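Local coordinates for protein ABC-type phosphate transport system, periplasmic component (Lactobacillus brevis, PDB 4ECF) that probably serves as the solute-binding protein of a PstSACB-type ABC transporter, capturing phosphate for import across the cytoplasmic membrane, at residues A[74-79]-A[222-227]; A[236-241]-A[245-250]. All coordinates share one frame; numbering follows the deposited sequence.

Contact 1. Residues A[74-79]-A[222-227]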
ATOM      1  N   VAL A  74      -6.808  13.396  12.914  1.00 18.56           N
ATOM      2  CA  VAL A  74      -8.030  12.598  12.988  1.00 17.37           C
ATOM      3  C   VAL A  74      -8.006  11.535  11.880  1.00 17.44           C
ATOM      4  O   VAL A  74      -7.927  11.851  10.698  1.00 19.10           O
ATOM      5  CB  VAL A  74      -9.307  13.431  12.873  1.00 20.75           C
ATOM      6  CG1 VAL A  74     -10.549  12.553  12.948  1.00 20.53           C
ATOM      7  CG2 VAL A  74      -9.337  14.486  13.996  1.00 18.66           C
ATOM      8  N   ASP A  75      -8.072  10.282  12.303  1.00 16.78           N
ATOM      9  CA  ASP A  75      -8.063   9.118  11.436  1.00 17.32           C
ATOM     10  C   ASP A  75      -9.402   8.906  10.738  1.00 16.89           C
ATOM     11  O   ASP A  75     -10.473   9.168  11.314  1.00 18.38           O
ATOM     12  CB  ASP A  75      -7.682   7.876  12.284  1.00 19.04           C
ATOM     13  CG  ASP A  75      -7.299   6.675  11.438  1.00 23.93           C
ATOM     14  OD1 ASP A  75      -7.046   6.869  10.234  1.00 18.80           O
ATOM     15  OD2 ASP A  75      -7.247   5.550  11.988  1.00 24.55           O
ATOM     16  N   HIS A  76      -9.340   8.424   9.508  1.00 16.06           N
ATOM     17  CA  HIS A  76     -10.527   7.941   8.785  1.00 17.45           C
ATOM     18  C   HIS A  76     -10.088   6.778   7.960  1.00 18.04           C
ATOM     19  O   HIS A  76      -9.283   6.932   7.041  1.00 19.63           O
ATOM     20  CB  HIS A  76     -11.136   8.993   7.862  1.00 16.49           C
ATOM     21  CG  HIS A  76     -11.391  10.335   8.520  1.00 15.79           C
ATOM     22  ND1 HIS A  76     -10.425  11.282   8.666  1.00 17.50           N
ATOM     23  CD2 HIS A  76     -12.542  10.842   9.082  1.00 17.70           C
ATOM     24  CE1 HIS A  76     -10.953  12.360   9.282  1.00 16.10           C
ATOM     25  NE2 HIS A  76     -12.258  12.095   9.538  1.00 17.05           N
ATOM     26  N   ARG A  77     -10.475   5.584   8.353  1.00 16.80           N
ATOM     27  CA  ARG A  77     -10.115   4.394   7.573  1.00 16.23           C
ATOM     28  C   ARG A  77     -11.117   4.157   6.458  1.00 16.98           C
ATOM     29  O   ARG A  77     -12.332   4.313   6.679  1.00 17.93           O
ATOM     30  CB  ARG A  77      -9.926   3.170   8.468  1.00 16.35           C
ATOM     31  CG  ARG A  77      -8.575   3.138   9.151  1.00 19.79           C
ATOM     32  CD  ARG A  77      -8.376   1.889   9.985  1.00 19.49           C
ATOM     33  NE  ARG A  77      -9.062   1.959  11.282  1.00 20.01           N
ATOM     34  CZ  ARG A  77      -9.044   0.965  12.153  1.00 19.54           C
ATOM     35  NH1 ARG A  77      -8.444  -0.179  11.842  1.00 21.02           N
ATOM     36  NH2 ARG A  77      -9.636   1.100  13.323  1.00 20.16           N
ATOM     37  N   VAL A  78     -10.634   3.791   5.264  1.00 16.39           N
ATOM     38  CA  VAL A  78     -11.472   3.734   4.071  1.00 14.85           C
ATOM     39  C   VAL A  78     -11.376   2.433   3.303  1.00 17.01           C
ATOM     40  O   VAL A  78     -12.186   2.167   2.434  1.00 19.58           O
ATOM     41  CB  VAL A  78     -11.157   4.938   3.152  1.00 14.31           C
ATOM     42  CG1 VAL A  78     -11.367   6.262   3.890  1.00 16.47           C
ATOM     43  CG2 VAL A  78      -9.755   4.877   2.525  1.00 16.15           C
ATOM     44  N   ALA A  79     -10.385   1.608   3.629  1.00 17.60           N
ATOM     45  CA  ALA A  79     -10.121   0.415   2.817  1.00 16.48           C
ATOM     46  C   ALA A  79      -9.025  -0.390   3.503  1.00 16.87           C
ATOM     47  O   ALA A  79      -8.377   0.096   4.442  1.00 17.02           O
ATOM     48  CB  ALA A  79      -9.669   0.819   1.416  1.00 18.30           C
ATOM     49  N   ALA A 222     -16.892  16.356   3.258  1.00 16.29           N
ATOM     50  CA  ALA A 222     -17.809  15.760   2.314  1.00 17.04           C
ATOM     51  C   ALA A 222     -17.183  14.647   1.498  1.00 16.97           C
ATOM     52  O   ALA A 222     -17.791  13.600   1.288  1.00 19.24           O
ATOM     53  CB  ALA A 222     -18.426  16.819   1.401  1.00 16.88           C
ATOM     54  N   PHE A 223     -15.952  14.862   1.028  1.00 16.29           N
ATOM     55  CA  PHE A 223     -15.288  13.850   0.247  1.00 16.02           C
ATOM     56  C   PHE A 223     -14.991  12.591   1.068  1.00 16.03           C
ATOM     57  O   PHE A 223     -15.176  11.461   0.586  1.00 16.17           O
ATOM     58  CB  PHE A 223     -14.003  14.418  -0.329  1.00 15.80           C
ATOM     59  CG  PHE A 223     -13.189  13.443  -1.125  1.00 14.79           C
ATOM     60  CD1 PHE A 223     -13.732  12.784  -2.209  1.00 17.58           C
ATOM     61  CD2 PHE A 223     -11.852  13.248  -0.831  1.00 16.38           C
ATOM     62  CE1 PHE A 223     -12.975  11.917  -2.960  1.00 17.46           C
ATOM     63  CE2 PHE A 223     -11.090  12.395  -1.592  1.00 17.53           C
ATOM     64  CZ  PHE A 223     -11.650  11.727  -2.657  1.00 17.19           C
ATOM     65  N   ILE A 224     -14.462  12.770   2.271  1.00 15.13           N
ATOM     66  CA  ILE A 224     -14.213  11.596   3.124  1.00 14.99           C
ATOM     67  C   ILE A 224     -15.509  10.812   3.378  1.00 17.13           C
ATOM     68  O   ILE A 224     -15.531   9.551   3.232  1.00 17.56           O
ATOM     69  CB  ILE A 224     -13.457  11.989   4.420  1.00 15.39           C
ATOM     70  CG1 ILE A 224     -12.053  12.489   4.088  1.00 16.49           C
ATOM     71  CG2 ILE A 224     -13.369  10.786   5.365  1.00 17.03           C
ATOM     72  CD1 ILE A 224     -11.406  13.130   5.292  1.00 17.09           C
ATOM     73  N   THR A 225     -16.588  11.510   3.727  1.00 17.67           N
ATOM     74  CA  THR A 225     -17.896  10.876   3.889  1.00 20.34           C
ATOM     75  C   THR A 225     -18.284  10.058   2.623  1.00 20.05           C
ATOM     76  O   THR A 225     -18.695   8.901   2.707  1.00 18.83           O
ATOM     77  CB  THR A 225     -18.928  11.923   4.196  1.00 21.72           C
ATOM     78  OG1 THR A 225     -18.595  12.524   5.458  1.00 20.72           O
ATOM     79  CG2 THR A 225     -20.343  11.327   4.232  1.00 20.62           C
ATOM     80  N   TYR A 226     -18.058  10.655   1.453  1.00 17.68           N
ATOM     81  CA  TYR A 226     -18.330   9.990   0.177  1.00 18.30           C
ATOM     82  C   TYR A 226     -17.516   8.720  -0.018  1.00 17.37           C
ATOM     83  O   TYR A 226     -18.071   7.672  -0.327  1.00 18.68           O
ATOM     84  CB  TYR A 226     -18.104  10.990  -0.966  1.00 17.91           C
ATOM     85  CG  TYR A 226     -18.392  10.491  -2.349  1.00 18.42           C
ATOM     86  CD1 TYR A 226     -19.663  10.592  -2.903  1.00 20.64           C
ATOM     87  CD2 TYR A 226     -17.373  10.048  -3.156  1.00 19.13           C
ATOM     88  CE1 TYR A 226     -19.902  10.186  -4.197  1.00 21.35           C
ATOM     89  CE2 TYR A 226     -17.623   9.654  -4.473  1.00 20.25           C
ATOM     90  CZ  TYR A 226     -18.867   9.733  -4.973  1.00 22.58           C
ATOM     91  OH  TYR A 226     -19.128   9.332  -6.278  1.00 27.58           O
ATOM     92  N   VAL A 227     -16.197   8.780   0.242  1.00 17.20           N
ATOM     93  CA  VAL A 227     -15.343   7.630   0.099  1.00 16.91           C
ATOM     94  C   VAL A 227     -15.767   6.499   1.069  1.00 18.42           C
ATOM     95  O   VAL A 227     -15.756   5.355   0.698  1.00 18.22           O
ATOM     96  CB  VAL A 227     -13.855   7.987   0.329  1.00 16.11           C
ATOM     97  CG1 VAL A 227     -12.991   6.744   0.335  1.00 18.82           C
ATOM     98  CG2 VAL A 227     -13.368   8.991  -0.710  1.00 17.73           C
TER
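H76 and I224 make the first meeting between the long strand 73-87 and helix 218-228, which packs against the strand in this periplasmic binding protein fold. The two side chains cross at about a right angle. I224 CD1 sits over one ring face, 4.1 Å from the centroid of the H76 ring and 16° off its normal, a CH-pi contact displaced toward the ND1-CE1 side. The other branch, I224 CG2, presses on the root of the ring, 3.8 Å from H76 CG and about as close to CB and CD2. Isoleucine can do both because CG2 stands anti to its backbone N while CG1 runs on to CD1 in an extended arm, which puts CG2 at the root of the ring and CD1 above its ND1-CE1 bond. H76 is also held from within the sheet: its ND1 is hydrogen-bonded to the backbone O of L210 on the neighbouring strand 205-213, which fixes the turn of the ring.

At the next residue, the R77 guanidinium engages Y207 in a cation-pi contact. V78 returns to the helix, and its CB is 3.8 Å from V227 CG1, with V78 CG1 hardly farther off. The valine on the helix meets it with CG1 because that methyl is anti to the backbone N (chi1 173°); its other methyl, V227 CG2, is turned onto the ring of F223, 3.7 Å above the plane.

No hydrogen bond joins the two segments directly. The contact rests on van der Waals packing of aliphatic carbon and one imidazole face; the polar links run through other residues, such as Q233, whose NE2 bonds to the backbone O of both V78 and V227, tying strand and helix together through a third residue.

Contact 2. Residues A[236-241]-A[245-250]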
ATOM      1  N   LEU A 236     -16.551   1.125  -6.133  1.00 34.91           N
ATOM      2  CA  LEU A 236     -15.260   1.586  -6.605  1.00 29.09           C
ATOM      3  C   LEU A 236     -14.100   0.971  -5.815  1.00 28.35           C
ATOM      4  O   LEU A 236     -13.081   0.561  -6.377  1.00 29.20           O
ATOM      5  CB  LEU A 236     -15.256   3.117  -6.520  1.00 35.21           C
ATOM      6  CG  LEU A 236     -14.310   3.960  -7.368  1.00 32.50           C
ATOM      7  CD1 LEU A 236     -14.553   3.634  -8.833  1.00 31.17           C
ATOM      8  CD2 LEU A 236     -14.565   5.445  -7.085  1.00 27.87           C
ATOM      9  N   VAL A 237     -14.267   0.873  -4.497  1.00 26.48           N
ATOM     10  CA  VAL A 237     -13.216   0.336  -3.624  1.00 25.05           C
ATOM     11  C   VAL A 237     -12.793  -1.064  -4.066  1.00 24.83           C
ATOM     12  O   VAL A 237     -11.624  -1.341  -4.312  1.00 26.45           O
ATOM     13  CB  VAL A 237     -13.667   0.431  -2.121  1.00 22.05           C
ATOM     14  CG1 VAL A 237     -12.775  -0.403  -1.210  1.00 25.10           C
ATOM     15  CG2 VAL A 237     -13.730   1.888  -1.720  1.00 23.25           C
ATOM     16  N   ARG A 238     -13.793  -1.929  -4.243  1.00 27.44           N
ATOM     17  CA  ARG A 238     -13.589  -3.293  -4.700  1.00 30.15           C
ATOM     18  C   ARG A 238     -13.078  -3.400  -6.151  1.00 29.30           C
ATOM     19  O   ARG A 238     -12.210  -4.194  -6.453  1.00 31.70           O
ATOM     20  CB  ARG A 238     -14.901  -4.089  -4.503  1.00 36.06           C
ATOM     21  CG  ARG A 238     -15.592  -3.774  -3.171  1.00 42.04           C
ATOM     22  CD  ARG A 238     -16.601  -4.828  -2.744  1.00 47.14           C
ATOM     23  NE  ARG A 238     -17.294  -4.473  -1.487  1.00 41.13           N
ATOM     24  CZ  ARG A 238     -18.076  -5.312  -0.798  1.00 51.97           C
ATOM     25  NH1 ARG A 238     -18.257  -6.564  -1.225  1.00 62.36           N
ATOM     26  NH2 ARG A 238     -18.674  -4.916   0.330  1.00 45.33           N
ATOM     27  N   GLN A 239     -13.607  -2.569  -7.055  1.00 32.35           N
ATOM     28  CA  GLN A 239     -13.138  -2.583  -8.450  1.00 38.38           C
ATOM     29  C   GLN A 239     -11.662  -2.304  -8.618  1.00 36.72           C
ATOM     30  O   GLN A 239     -11.027  -2.827  -9.521  1.00 36.62           O
ATOM     31  CB  GLN A 239     -13.837  -1.519  -9.279  1.00 40.13           C
ATOM     32  CG  GLN A 239     -15.303  -1.694  -9.525  1.00 47.51           C
ATOM     33  CD  GLN A 239     -15.891  -0.378 -10.015  1.00 59.88           C
ATOM     34  OE1 GLN A 239     -15.269   0.355 -10.817  1.00 55.82           O
ATOM     35  NE2 GLN A 239     -17.052  -0.046  -9.504  1.00 39.86           N
ATOM     36  N   LEU A 240     -11.099  -1.440  -7.777  1.00 29.14           N
ATOM     37  CA  LEU A 240      -9.711  -1.064  -7.923  1.00 32.82           C
ATOM     38  C   LEU A 240      -8.737  -1.980  -7.171  1.00 28.65           C
ATOM     39  O   LEU A 240      -7.551  -1.693  -7.097  1.00 36.63           O
ATOM     40  CB  LEU A 240      -9.533   0.416  -7.498  1.00 32.57           C
ATOM     41  CG  LEU A 240     -10.156   1.435  -8.456  1.00 35.99           C
ATOM     42  CD1 LEU A 240     -10.219   2.816  -7.829  1.00 35.66           C
ATOM     43  CD2 LEU A 240      -9.360   1.477  -9.756  1.00 42.99           C
ATOM     44  N   GLY A 241      -9.238  -3.057  -6.573  1.00 30.89           N
ATOM     45  CA  GLY A 241      -8.375  -4.041  -5.969  1.00 32.28           C
ATOM     46  C   GLY A 241      -8.269  -4.013  -4.463  1.00 31.76           C
ATOM     47  O   GLY A 241      -7.641  -4.891  -3.894  1.00 36.43           O
ATOM     48  N   PRO A 245     -13.510  -2.327   4.373  1.00 20.47           N
ATOM     49  CA  PRO A 245     -13.259  -2.912   5.699  1.00 20.95           C
ATOM     50  C   PRO A 245     -14.310  -3.907   6.213  1.00 21.12           C
ATOM     51  O   PRO A 245     -13.949  -4.845   6.911  1.00 21.98           O
ATOM     52  CB  PRO A 245     -13.127  -1.655   6.594  1.00 22.20           C
ATOM     53  CG  PRO A 245     -12.594  -0.626   5.654  1.00 21.91           C
ATOM     54  CD  PRO A 245     -13.438  -0.848   4.441  1.00 21.99           C
ATOM     55  N   ASP A 246     -15.574  -3.754   5.820  1.00 22.44           N
ATOM     56  CA  ASP A 246     -16.623  -4.709   6.184  1.00 24.23           C
ATOM     57  C   ASP A 246     -16.449  -6.116   5.588  1.00 24.38           C
ATOM     58  O   ASP A 246     -17.147  -7.019   5.999  1.00 26.12           O
ATOM     59  CB  ASP A 246     -17.975  -4.205   5.676  1.00 30.04           C
ATOM     60  CG  ASP A 246     -18.041  -4.220   4.157  1.00 33.50           C
ATOM     61  OD1 ASP A 246     -17.491  -3.282   3.550  1.00 47.69           O
ATOM     62  OD2 ASP A 246     -18.613  -5.167   3.565  1.00 50.60           O
ATOM     63  N   GLN A 247     -15.569  -6.280   4.598  1.00 21.99           N
ATOM     64  CA  GLN A 247     -15.262  -7.611   4.065  1.00 22.31           C
ATOM     65  C   GLN A 247     -14.307  -8.386   4.980  1.00 21.21           C
ATOM     66  O   GLN A 247     -14.209  -9.613   4.892  1.00 23.91           O
ATOM     67  CB  GLN A 247     -14.593  -7.453   2.709  1.00 24.15           C
ATOM     68  CG  GLN A 247     -15.478  -6.909   1.614  1.00 25.98           C
ATOM     69  CD  GLN A 247     -14.724  -6.877   0.308  1.00 32.78           C
ATOM     70  OE1 GLN A 247     -14.294  -5.837  -0.136  1.00 25.48           O
ATOM     71  NE2 GLN A 247     -14.504  -8.051  -0.285  1.00 41.93           N
HETATM   72  N   MSE A 248     -13.576  -7.685   5.852  1.00 22.32           N
HETATM   73  CA  MSE A 248     -12.588  -8.329   6.720  1.00 22.41           C
HETATM   74  C   MSE A 248     -13.230  -9.271   7.716  1.00 24.14           C
HETATM   75  O   MSE A 248     -14.264  -8.952   8.317  1.00 24.10           O
HETATM   76  CB  MSE A 248     -11.723  -7.269   7.451  1.00 25.02           C
HETATM   77  CG  MSE A 248     -10.797  -6.411   6.541  1.00 17.93           C
HETATM   78 SE   MSE A 248      -9.687  -7.355   5.303  0.75 16.67          SE
HETATM   79  CE  MSE A 248      -8.446  -7.835   6.498  1.00 16.08           C
ATOM     80  N   LEU A 249     -12.625 -10.442   7.862  1.00 22.92           N
ATOM     81  CA  LEU A 249     -13.062 -11.464   8.805  1.00 21.93           C
ATOM     82  C   LEU A 249     -12.118 -11.515   9.991  1.00 26.65           C
ATOM     83  O   LEU A 249     -12.235 -12.408  10.851  1.00 30.17           O
ATOM     84  CB  LEU A 249     -13.159 -12.822   8.100  1.00 23.70           C
ATOM     85  CG  LEU A 249     -14.239 -12.897   7.016  1.00 24.87           C
ATOM     86  CD1 LEU A 249     -14.147 -14.244   6.319  1.00 30.77           C
ATOM     87  CD2 LEU A 249     -15.663 -12.747   7.534  1.00 27.22           C
ATOM     88  N   VAL A 250     -11.149 -10.601  10.004  1.00 23.73           N
ATOM     89  CA  VAL A 250     -10.251 -10.395  11.126  1.00 21.93           C
ATOM     90  C   VAL A 250     -10.097  -8.891  11.363  1.00 22.59           C
ATOM     91  O   VAL A 250     -10.413  -8.082  10.490  1.00 24.07           O
ATOM     92  CB  VAL A 250      -8.849 -11.010  10.897  1.00 24.38           C
ATOM     93  CG1 VAL A 250      -8.949 -12.504  10.626  1.00 30.40           C
ATOM     94  CG2 VAL A 250      -8.147 -10.325   9.744  1.00 24.39           C
TER
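R238, near the end of helix 230-239, reaches over to Q247 and D246 in the short 3-10 turn that follows, and the chain gets between them by way of a Schellman motif. There G241 takes a positive phi of 103°, and its N bonds back to R238 O at 3.2 Å.

R238 gives up the most surface to this contact. Its chain is extended from CG to NE, which carries the guanidinium out to lie flat on the side-chain amide of Q247. The two planes are only 11° apart, and Q247 CD stands 3.7 Å above the guanidinium, off toward its rim. Q247 OE1 thus comes over the face of the arginine, 3.6 Å from R238 NE, as part of a stack and not as a hydrogen-bond acceptor. The amide spends its bonds elsewhere, NE2 on E194 OE2 and OE1 on the backbone N of S244, and these hold it flat for stacking. R238 NE in turn makes a weak hydrogen bond to Q233 O in its own helix.

Charge enters at the guanidinium's end, where D246 approaches roughly at right angles to the arginine chain. Replacing R238 with an alanine would probably leave the D246 carboxylate without this counter-charge and bare one side of the Q247 amide. The salt bridge uses a single carboxylate oxygen, D246 OD2, at 3.2 Å from R238 NH2, with the carboxylate and guanidinium planes tilted 35° from one another.

How the contacts relate
Contact 1 and contact 2 follow one another along the chain through consecutive helices, 218-228 and 230-239, with their centres about 14 Å apart. They also touch. P245 of contact 2 lies against the last residues of segment 74-79, its CG 3.7 Å from A79 N and its CD 3.8 Å from V78 O. Nearby, A79 CB packs on V237 CG1 at 4.2 Å, which brings helix 230-239 to the same strand. Q233 spans the pair, its side chain serving contact 1 and its backbone O weakly serving contact 2. One is a buried apolar seam, the other a polar surface clasp.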